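Beta-1,4-mannanase (Caldicellulosiruptor saccharolyticus, PDB 1PMH) binds mannohexaose, and probably mannan chains, through a carbohydrate-binding module that is likely to hold the mannanase close to its substrate. Local coordinates at residues A47-V52 and K170-L175; E88-Y93 and Y137-K142. All coordinates share one frame; numbering follows the deposited sequence.

Interaction 1. Residues A47-V52 and K170-L175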
ATOM      1  N   ALA A  47      -9.415   7.790   1.094  1.00 15.91           N
ATOM      2  CA  ALA A  47      -8.467   6.695   0.989  1.00 16.05           C
ATOM      3  C   ALA A  47      -8.018   6.587  -0.448  1.00 15.06           C
ATOM      4  O   ALA A  47      -8.676   7.081  -1.352  1.00 17.41           O
ATOM      5  CB  ALA A  47      -9.085   5.405   1.475  1.00 16.98           C
ATOM      6  N   LEU A  48      -6.898   5.905  -0.647  1.00 14.95           N
ATOM      7  CA  LEU A  48      -6.380   5.627  -1.963  1.00 15.12           C
ATOM      8  C   LEU A  48      -7.024   4.384  -2.494  1.00 14.83           C
ATOM      9  O   LEU A  48      -6.852   3.313  -1.937  1.00 17.51           O
ATOM     10  CB  LEU A  48      -4.865   5.541  -1.934  1.00 15.11           C
ATOM     11  CG  LEU A  48      -4.163   5.545  -3.300  1.00 15.58           C
ATOM     12  CD1 LEU A  48      -4.215   6.932  -3.906  1.00 17.27           C
ATOM     13  CD2 LEU A  48      -2.754   5.042  -3.161  1.00 16.67           C
ATOM     14  N   ARG A  49      -7.707   4.494  -3.633  1.00 15.25           N
ATOM     15  CA  ARG A  49      -8.345   3.369  -4.286  1.00 15.78           C
ATOM     16  C   ARG A  49      -7.500   2.880  -5.459  1.00 14.93           C
ATOM     17  O   ARG A  49      -7.209   3.666  -6.390  1.00 15.59           O
ATOM     18  CB  ARG A  49      -9.753   3.775  -4.770  1.00 16.38           C
ATOM     19  CG  ARG A  49     -10.485   2.651  -5.490  1.00 16.87           C
ATOM     20  CD  ARG A  49     -11.903   3.035  -5.845  1.00 17.90           C
ATOM     21  NE  ARG A  49     -12.487   2.044  -6.746  1.00 17.87           N
ATOM     22  CZ  ARG A  49     -13.726   1.635  -6.757  1.00 18.94           C
ATOM     23  NH1 ARG A  49     -14.649   2.152  -5.964  1.00 24.18           N
ATOM     24  NH2 ARG A  49     -14.041   0.732  -7.665  1.00 23.10           N
ATOM     25  N   LEU A  50      -7.176   1.600  -5.461  1.00 14.57           N
ATOM     26  CA  LEU A  50      -6.445   0.929  -6.532  1.00 14.60           C
ATOM     27  C   LEU A  50      -7.418  -0.041  -7.173  1.00 14.86           C
ATOM     28  O   LEU A  50      -7.846  -0.999  -6.555  1.00 16.87           O
ATOM     29  CB  LEU A  50      -5.263   0.166  -5.947  1.00 14.90           C
ATOM     30  CG  LEU A  50      -4.327   0.930  -5.013  1.00 15.94           C
ATOM     31  CD1 LEU A  50      -3.271  -0.006  -4.419  1.00 17.39           C
ATOM     32  CD2 LEU A  50      -3.733   2.118  -5.711  1.00 16.68           C
ATOM     33  N   ASP A  51      -7.813   0.229  -8.399  1.00 15.35           N
ATOM     34  CA  ASP A  51      -8.646  -0.749  -9.141  1.00 15.88           C
ATOM     35  C   ASP A  51      -7.735  -1.743  -9.780  1.00 15.83           C
ATOM     36  O   ASP A  51      -6.898  -1.352 -10.588  1.00 17.41           O
ATOM     37  CB  ASP A  51      -9.499  -0.006 -10.167  1.00 17.04           C
ATOM     38  CG  ASP A  51     -10.505   0.883  -9.490  0.90 17.42           C
ATOM     39  OD1 ASP A  51     -11.332   0.314  -8.735  0.90 20.44           O
ATOM     40  OD2 ASP A  51     -10.508   2.109  -9.657  0.90 21.01           O
ATOM     41  N   VAL A  52      -7.788  -3.007  -9.341  1.00 15.80           N
ATOM     42  CA  VAL A  52      -6.881  -4.056  -9.795  1.00 15.58           C
ATOM     43  C   VAL A  52      -7.669  -5.109 -10.576  1.00 16.17           C
ATOM     44  O   VAL A  52      -8.876  -5.314 -10.391  1.00 16.76           O
ATOM     45  CB  VAL A  52      -6.059  -4.690  -8.653  1.00 17.33           C
ATOM     46  CG1 VAL A  52      -5.440  -3.658  -7.807  1.00 17.71           C
ATOM     47  CG2 VAL A  52      -6.876  -5.638  -7.811  1.00 17.21           C
ATOM     48  N   LYS A 170     -11.038  -8.958  -9.393  1.00 17.07           N
ATOM     49  CA  LYS A 170     -11.135  -7.727 -10.164  1.00 17.22           C
ATOM     50  C   LYS A 170     -11.968  -6.806  -9.321  1.00 16.97           C
ATOM     51  O   LYS A 170     -13.159  -6.973  -9.179  1.00 20.61           O
ATOM     52  CB  LYS A 170     -11.780  -7.986 -11.507  1.00 20.28           C
ATOM     53  CG  LYS A 170     -10.964  -8.947 -12.352  1.00 25.02           C
ATOM     54  CD  LYS A 170     -11.484  -8.979 -13.768  1.00 31.62           C
ATOM     55  CE  LYS A 170     -10.856 -10.035 -14.650  1.00 37.14           C
ATOM     56  NZ  LYS A 170     -10.760  -9.606 -16.094  0.80 46.70           N
ATOM     57  N   GLY A 171     -11.378  -5.793  -8.753  1.00 16.17           N
ATOM     58  CA  GLY A 171     -12.056  -4.903  -7.822  1.00 16.58           C
ATOM     59  C   GLY A 171     -11.039  -3.997  -7.161  1.00 15.33           C
ATOM     60  O   GLY A 171      -9.839  -4.016  -7.483  1.00 15.29           O
ATOM     61  N   PRO A 172     -11.523  -3.173  -6.243  1.00 15.83           N
ATOM     62  CA  PRO A 172     -10.623  -2.260  -5.549  1.00 15.38           C
ATOM     63  C   PRO A 172      -9.826  -2.899  -4.426  1.00 14.89           C
ATOM     64  O   PRO A 172     -10.280  -3.843  -3.768  1.00 15.17           O
ATOM     65  CB  PRO A 172     -11.576  -1.208  -5.018  1.00 16.43           C
ATOM     66  CG  PRO A 172     -12.853  -1.927  -4.776  1.00 18.04           C
ATOM     67  CD  PRO A 172     -12.943  -2.931  -5.902  1.00 16.85           C
ATOM     68  N   ILE A 173      -8.648  -2.326  -4.195  1.00 14.27           N
ATOM     69  CA  ILE A 173      -7.881  -2.490  -2.972  1.00 14.23           C
ATOM     70  C   ILE A 173      -7.610  -1.059  -2.522  1.00 14.16           C
ATOM     71  O   ILE A 173      -7.211  -0.223  -3.334  1.00 15.36           O
ATOM     72  CB  ILE A 173      -6.569  -3.231  -3.204  1.00 14.19           C
ATOM     73  CG1 ILE A 173      -6.812  -4.666  -3.665  1.00 15.63           C
ATOM     74  CG2 ILE A 173      -5.704  -3.215  -1.918  1.00 15.33           C
ATOM     75  CD1 ILE A 173      -5.586  -5.495  -3.994  1.00 16.08           C
ATOM     76  N   TYR A 174      -7.835  -0.767  -1.247  1.00 14.46           N
ATOM     77  CA  TYR A 174      -7.612   0.579  -0.742  1.00 14.17           C
ATOM     78  C   TYR A 174      -6.404   0.589   0.174  1.00 13.86           C
ATOM     79  O   TYR A 174      -6.157  -0.346   0.933  1.00 15.03           O
ATOM     80  CB  TYR A 174      -8.818   1.130   0.014  1.00 14.99           C
ATOM     81  CG  TYR A 174     -10.126   1.104  -0.723  1.00 15.82           C
ATOM     82  CD1 TYR A 174     -10.878  -0.057  -0.822  1.00 15.90           C
ATOM     83  CD2 TYR A 174     -10.661   2.271  -1.297  1.00 15.78           C
ATOM     84  CE1 TYR A 174     -12.117  -0.074  -1.486  1.00 16.03           C
ATOM     85  CE2 TYR A 174     -11.877   2.230  -1.981  1.00 17.07           C
ATOM     86  CZ  TYR A 174     -12.601   1.079  -2.078  1.00 16.37           C
ATOM     87  OH  TYR A 174     -13.818   1.011  -2.709  1.00 17.79           O
ATOM     88  N   LEU A 175      -5.679   1.681   0.133  1.00 14.28           N
ATOM     89  CA  LEU A 175      -4.628   1.982   1.083  1.00 14.20           C
ATOM     90  C   LEU A 175      -4.994   3.240   1.841  1.00 14.39           C
ATOM     91  O   LEU A 175      -5.557   4.190   1.293  1.00 15.20           O
ATOM     92  CB  LEU A 175      -3.286   2.205   0.428  1.00 16.49           C
ATOM     93  CG  LEU A 175      -2.608   1.021  -0.155  1.00 17.40           C
ATOM     94  CD1 LEU A 175      -1.336   1.473  -0.874  1.00 18.47           C
ATOM     95  CD2 LEU A 175      -2.243  -0.001   0.914  1.00 21.69           C
TER
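L48 with L175, L50 with I173 and V52 with G171 each exchange two backbone hydrogen bonds. The tight side is the face bearing L48, L50, V52, I173 and L175. Aliphatic side chains suit this buried side: V52 CG2 meets I173 CD1 at 4.0 Å, L50 CD1 approaches L175 CD1, and F162 of the opposing sheet packs on L50 and I173. The other face is more polar and partly open to solvent at R49, D51 and P172; beyond the corner at G171, K170 is exposed. P172, lacking an N-H, fits a non-hydrogen-bonded pair with D51. R49 is extended, CG anti to the backbone N (chi1 179°), and runs beside Y174, guanidinium and ring planes 72° apart. P172 CB lies over one guanidinium face, 3.8 Å from R49 NE. R49 NE and NH2 both grip D51 OD1 in a side-on salt bridge, each at 2.9 Å, while NH1 makes a second with D38, which is also hydrogen-bonded to Y174 OH. An alanine in place of R49 would probably leave D51 and D38 without their cationic mate and open a gap beside P172 and Y174. Such pairing, aliphatic face toward the opposing sheet, is in keeping with a jellyroll beta-sandwich.

Interaction 2. Residues E88-Y93 and Y137-K142; sequences EMFIPY and YTVIHK
The CD2 and CE2 side of the Y137 ring meets F90 and P92 where strand 135-145 runs antiparallel to strand 84-92, neighbours in one sheet of the jellyroll beta-sandwich. Y137 CD2 comes within 3.6 Å of P92 N and 4.0 Å of F90 CB, so a broad aromatic suits the spot where strand 84-92 ends and P92 occupies the N-cap position just before helix 93-98. P92, with no N-H to offer, stands in a non-hydrogen-bonded pair with Y137.

T138 comes next, and its backbone N and O both bond I91, T138 N reaching I91 O at 2.8 Å. Threonine serves two purposes here: CG2 packs on I91 CD1, while OG1 passes 3.5 Å from Y93 CD1 and is hydrogen-bonded to A124 O. The side chains of Y93 and T138 cross at about a right angle.

V139 lies beside F90 on the opposite face, the two side chains pointing the same way; V139 has a second conformer, so the closeness of its methyls to the ring is less certain. I140 returns to the face of T138 and exchanges two backbone bonds with M89, present as selenomethionine. The beta-branched chain of I140 suits the buried side, where Y105 of the opposing sheet touches both residues.

H141 is more exposed. In the conformer described, E88 CG makes a CH-pi contact over the imidazole face, 3.8 Å from the ring centroid, and E88 OE2 is hydrogen-bonded to N177; a second E88 conformer makes the stacking less certain. H141 NE2 is hydrogen-bonded to E86 OE2.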
ATOM      1  N   GLU A  88      -2.465   0.731   6.317  1.00 15.03           N
ATOM      2  CA  GLU A  88      -3.697  -0.037   6.371  1.00 15.10           C
ATOM      3  C   GLU A  88      -4.125  -0.312   4.936  1.00 14.97           C
ATOM      4  O   GLU A  88      -4.133   0.577   4.095  1.00 15.75           O
ATOM      5  CB  GLU A  88      -4.805   0.749   7.106  1.00 17.06           C
ATOM      6  CG  GLU A  88      -4.484   1.057   8.562  0.60 19.86           C
ATOM      7  CD  GLU A  88      -5.573   1.826   9.294  0.60 21.71           C
ATOM      8  OE1 GLU A  88      -6.647   1.244   9.456  0.60 21.90           O
ATOM      9  OE2 GLU A  88      -5.312   2.957   9.773  0.60 24.52           O
HETATM   10  N   MSE A  89      -4.562  -1.541   4.722  1.00 15.14           N
HETATM   11  CA  MSE A  89      -5.014  -2.020   3.421  1.00 14.46           C
HETATM   12  C   MSE A  89      -6.377  -2.643   3.585  1.00 14.06           C
HETATM   13  O   MSE A  89      -6.599  -3.386   4.539  1.00 15.44           O
HETATM   14  CB  MSE A  89      -3.984  -3.020   2.941  1.00 16.47           C
HETATM   15  CG  MSE A  89      -4.258  -3.610   1.631  1.00 17.51           C
HETATM   16 SE   MSE A  89      -2.956  -5.010   1.207  0.60 20.15          SE
HETATM   17  CE  MSE A  89      -1.523  -4.142   1.383  1.00 16.24           C
ATOM     18  N   PHE A  90      -7.288  -2.371   2.646  1.00 13.77           N
ATOM     19  CA  PHE A  90      -8.684  -2.777   2.739  1.00 14.36           C
ATOM     20  C   PHE A  90      -9.083  -3.458   1.434  1.00 14.62           C
ATOM     21  O   PHE A  90      -8.912  -2.865   0.374  1.00 15.37           O
ATOM     22  CB  PHE A  90      -9.635  -1.578   2.961  1.00 14.91           C
ATOM     23  CG  PHE A  90      -9.251  -0.694   4.127  1.00 15.17           C
ATOM     24  CD1 PHE A  90      -8.218   0.195   4.038  1.00 15.94           C
ATOM     25  CD2 PHE A  90      -9.969  -0.754   5.296  1.00 17.25           C
ATOM     26  CE1 PHE A  90      -7.832   0.964   5.107  1.00 17.08           C
ATOM     27  CE2 PHE A  90      -9.591   0.024   6.384  1.00 18.46           C
ATOM     28  CZ  PHE A  90      -8.513   0.860   6.271  1.00 18.23           C
ATOM     29  N   ILE A  91      -9.710  -4.621   1.525  1.00 14.56           N
ATOM     30  CA  ILE A  91     -10.211  -5.302   0.331  1.00 14.69           C
ATOM     31  C   ILE A  91     -11.651  -5.704   0.635  1.00 14.78           C
ATOM     32  O   ILE A  91     -11.902  -6.363   1.634  1.00 15.81           O
ATOM     33  CB  ILE A  91      -9.393  -6.557  -0.049  1.00 15.41           C
ATOM     34  CG1 ILE A  91      -7.880  -6.311   0.032  1.00 15.97           C
ATOM     35  CG2 ILE A  91      -9.811  -6.992  -1.432  1.00 15.52           C
ATOM     36  CD1 ILE A  91      -7.205  -6.694   1.341  1.00 17.21           C
ATOM     37  N   PRO A  92     -12.617  -5.343  -0.225  1.00 15.34           N
ATOM     38  CA  PRO A  92     -14.025  -5.760  -0.015  1.00 16.72           C
ATOM     39  C   PRO A  92     -14.078  -7.269   0.257  1.00 16.97           C
ATOM     40  O   PRO A  92     -13.674  -8.081  -0.570  1.00 17.32           O
ATOM     41  CB  PRO A  92     -14.686  -5.391  -1.330  1.00 20.31           C
ATOM     42  CG  PRO A  92     -13.905  -4.314  -1.858  1.00 19.54           C
ATOM     43  CD  PRO A  92     -12.505  -4.511  -1.441  1.00 15.38           C
ATOM     44  N   TYR A  93     -14.667  -7.650   1.382  1.00 17.08           N
ATOM     45  CA  TYR A  93     -14.618  -9.000   1.871  1.00 17.91           C
ATOM     46  C   TYR A  93     -15.382  -9.959   1.023  1.00 19.89           C
ATOM     47  O   TYR A  93     -14.876 -11.030   0.682  1.00 20.33           O
ATOM     48  CB  TYR A  93     -15.101  -9.075   3.317  1.00 19.15           C
ATOM     49  CG  TYR A  93     -15.044 -10.460   3.899  1.00 19.67           C
ATOM     50  CD1 TYR A  93     -13.907 -10.941   4.544  1.00 21.61           C
ATOM     51  CD2 TYR A  93     -16.119 -11.332   3.739  1.00 23.10           C
ATOM     52  CE1 TYR A  93     -13.871 -12.224   5.030  1.00 23.34           C
ATOM     53  CE2 TYR A  93     -16.076 -12.621   4.225  1.00 24.39           C
ATOM     54  CZ  TYR A  93     -14.939 -13.064   4.858  1.00 24.70           C
ATOM     55  OH  TYR A  93     -14.873 -14.354   5.339  1.00 28.86           O
ATOM     56  N   TYR A 137     -14.955  -5.481   4.961  1.00 16.35           N
ATOM     57  CA  TYR A 137     -13.642  -5.452   4.369  1.00 15.86           C
ATOM     58  C   TYR A 137     -12.696  -6.372   5.115  1.00 15.90           C
ATOM     59  O   TYR A 137     -12.722  -6.437   6.350  1.00 17.15           O
ATOM     60  CB  TYR A 137     -13.046  -4.049   4.447  1.00 16.34           C
ATOM     61  CG  TYR A 137     -13.796  -3.082   3.557  1.00 15.65           C
ATOM     62  CD1 TYR A 137     -14.943  -2.405   3.984  1.00 16.75           C
ATOM     63  CD2 TYR A 137     -13.399  -2.854   2.259  1.00 16.89           C
ATOM     64  CE1 TYR A 137     -15.644  -1.572   3.138  1.00 17.58           C
ATOM     65  CE2 TYR A 137     -14.086  -2.029   1.385  1.00 16.85           C
ATOM     66  CZ  TYR A 137     -15.247  -1.392   1.826  1.00 17.83           C
ATOM     67  OH  TYR A 137     -15.956  -0.581   0.980  1.00 18.98           O
ATOM     68  N   THR A 138     -11.808  -7.014   4.364  1.00 15.41           N
ATOM     69  CA  THR A 138     -10.566  -7.567   4.911  1.00 16.12           C
ATOM     70  C   THR A 138      -9.618  -6.417   5.137  1.00 15.45           C
ATOM     71  O   THR A 138      -9.379  -5.647   4.204  1.00 15.86           O
ATOM     72  CB  THR A 138      -9.966  -8.508   3.851  1.00 16.06           C
ATOM     73  OG1 THR A 138     -10.893  -9.537   3.518  1.00 17.68           O
ATOM     74  CG2 THR A 138      -8.640  -9.071   4.280  1.00 17.03           C
ATOM     75  N   VAL A 139      -9.108  -6.281   6.365  1.00 15.84           N
ATOM     76  CA  VAL A 139      -8.218  -5.190   6.706  1.00 16.51           C
ATOM     77  C   VAL A 139      -6.905  -5.732   7.218  1.00 16.90           C
ATOM     78  O   VAL A 139      -6.840  -6.544   8.147  1.00 19.22           O
ATOM     79  CB  VAL A 139      -8.870  -4.322   7.766  0.60 16.67           C
ATOM     80  CG1 VAL A 139      -7.938  -3.172   8.171  0.60 18.35           C
ATOM     81  CG2 VAL A 139     -10.229  -3.790   7.266  0.60 15.97           C
ATOM     82  N   ILE A 140      -5.832  -5.273   6.592  1.00 16.10           N
ATOM     83  CA  ILE A 140      -4.443  -5.598   6.932  1.00 17.26           C
ATOM     84  C   ILE A 140      -3.821  -4.322   7.435  1.00 16.95           C
ATOM     85  O   ILE A 140      -3.793  -3.319   6.750  1.00 19.44           O
ATOM     86  CB  ILE A 140      -3.702  -6.153   5.728  1.00 17.99           C
ATOM     87  CG1 ILE A 140      -4.353  -7.482   5.352  1.00 23.97           C
ATOM     88  CG2 ILE A 140      -2.208  -6.344   6.030  1.00 21.55           C
ATOM     89  CD1 ILE A 140      -3.892  -8.066   4.090  1.00 27.28           C
ATOM     90  N   HIS A 141      -3.333  -4.382   8.658  1.00 17.48           N
ATOM     91  CA  HIS A 141      -2.716  -3.236   9.309  1.00 17.43           C
ATOM     92  C   HIS A 141      -1.395  -3.714   9.870  1.00 16.88           C
ATOM     93  O   HIS A 141      -1.365  -4.514  10.814  1.00 19.67           O
ATOM     94  CB  HIS A 141      -3.623  -2.727  10.429  1.00 18.21           C
ATOM     95  CG  HIS A 141      -3.137  -1.496  11.112  1.00 19.18           C
ATOM     96  ND1 HIS A 141      -3.786  -0.954  12.200  1.00 25.41           N
ATOM     97  CD2 HIS A 141      -2.123  -0.651  10.826  1.00 17.78           C
ATOM     98  CE1 HIS A 141      -3.251   0.228  12.457  1.00 28.76           C
ATOM     99  NE2 HIS A 141      -2.126   0.336  11.782  1.00 19.71           N
ATOM    100  N   LYS A 142      -0.280  -3.238   9.305  1.00 16.71           N
ATOM    101  CA  LYS A 142       1.052  -3.729   9.683  1.00 17.36           C
ATOM    102  C   LYS A 142       2.000  -2.557   9.743  1.00 15.78           C
ATOM    103  O   LYS A 142       1.765  -1.542   9.111  1.00 17.34           O
ATOM    104  CB  LYS A 142       1.638  -4.702   8.635  1.00 22.51           C
ATOM    105  CG  LYS A 142       0.867  -5.961   8.384  1.00 25.48           C
ATOM    106  CD  LYS A 142       1.075  -6.965   9.467  1.00 30.60           C
ATOM    107  CE  LYS A 142       0.559  -8.348   9.096  1.00 35.32           C
ATOM    108  NZ  LYS A 142       0.200  -9.124  10.332  0.90 36.99           N
TER

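In the fold
Both interactions lie in the same antiparallel sheet, their centres about 10 Å apart. The order of strands across this part of it is 47-53, 172-181, 84-92 and 135-145, so interactions 1 and 2 are joined by the pairing of 172-181 with 84-92, where Y174 N probably bonds F90 O at 2.9 Å. Along the chain, 88-93 and 137-142 both fall between 47-52 and 170-175, which means that interaction 1 closes a longer excursion containing interaction 2, in keeping with a jellyroll. I173, L175 and M89 meet on the face packed against the second sheet, uniting the two contacts in one hydrophobic interior. The calcium site, which includes D176, adjoins the L175 end of interaction 1.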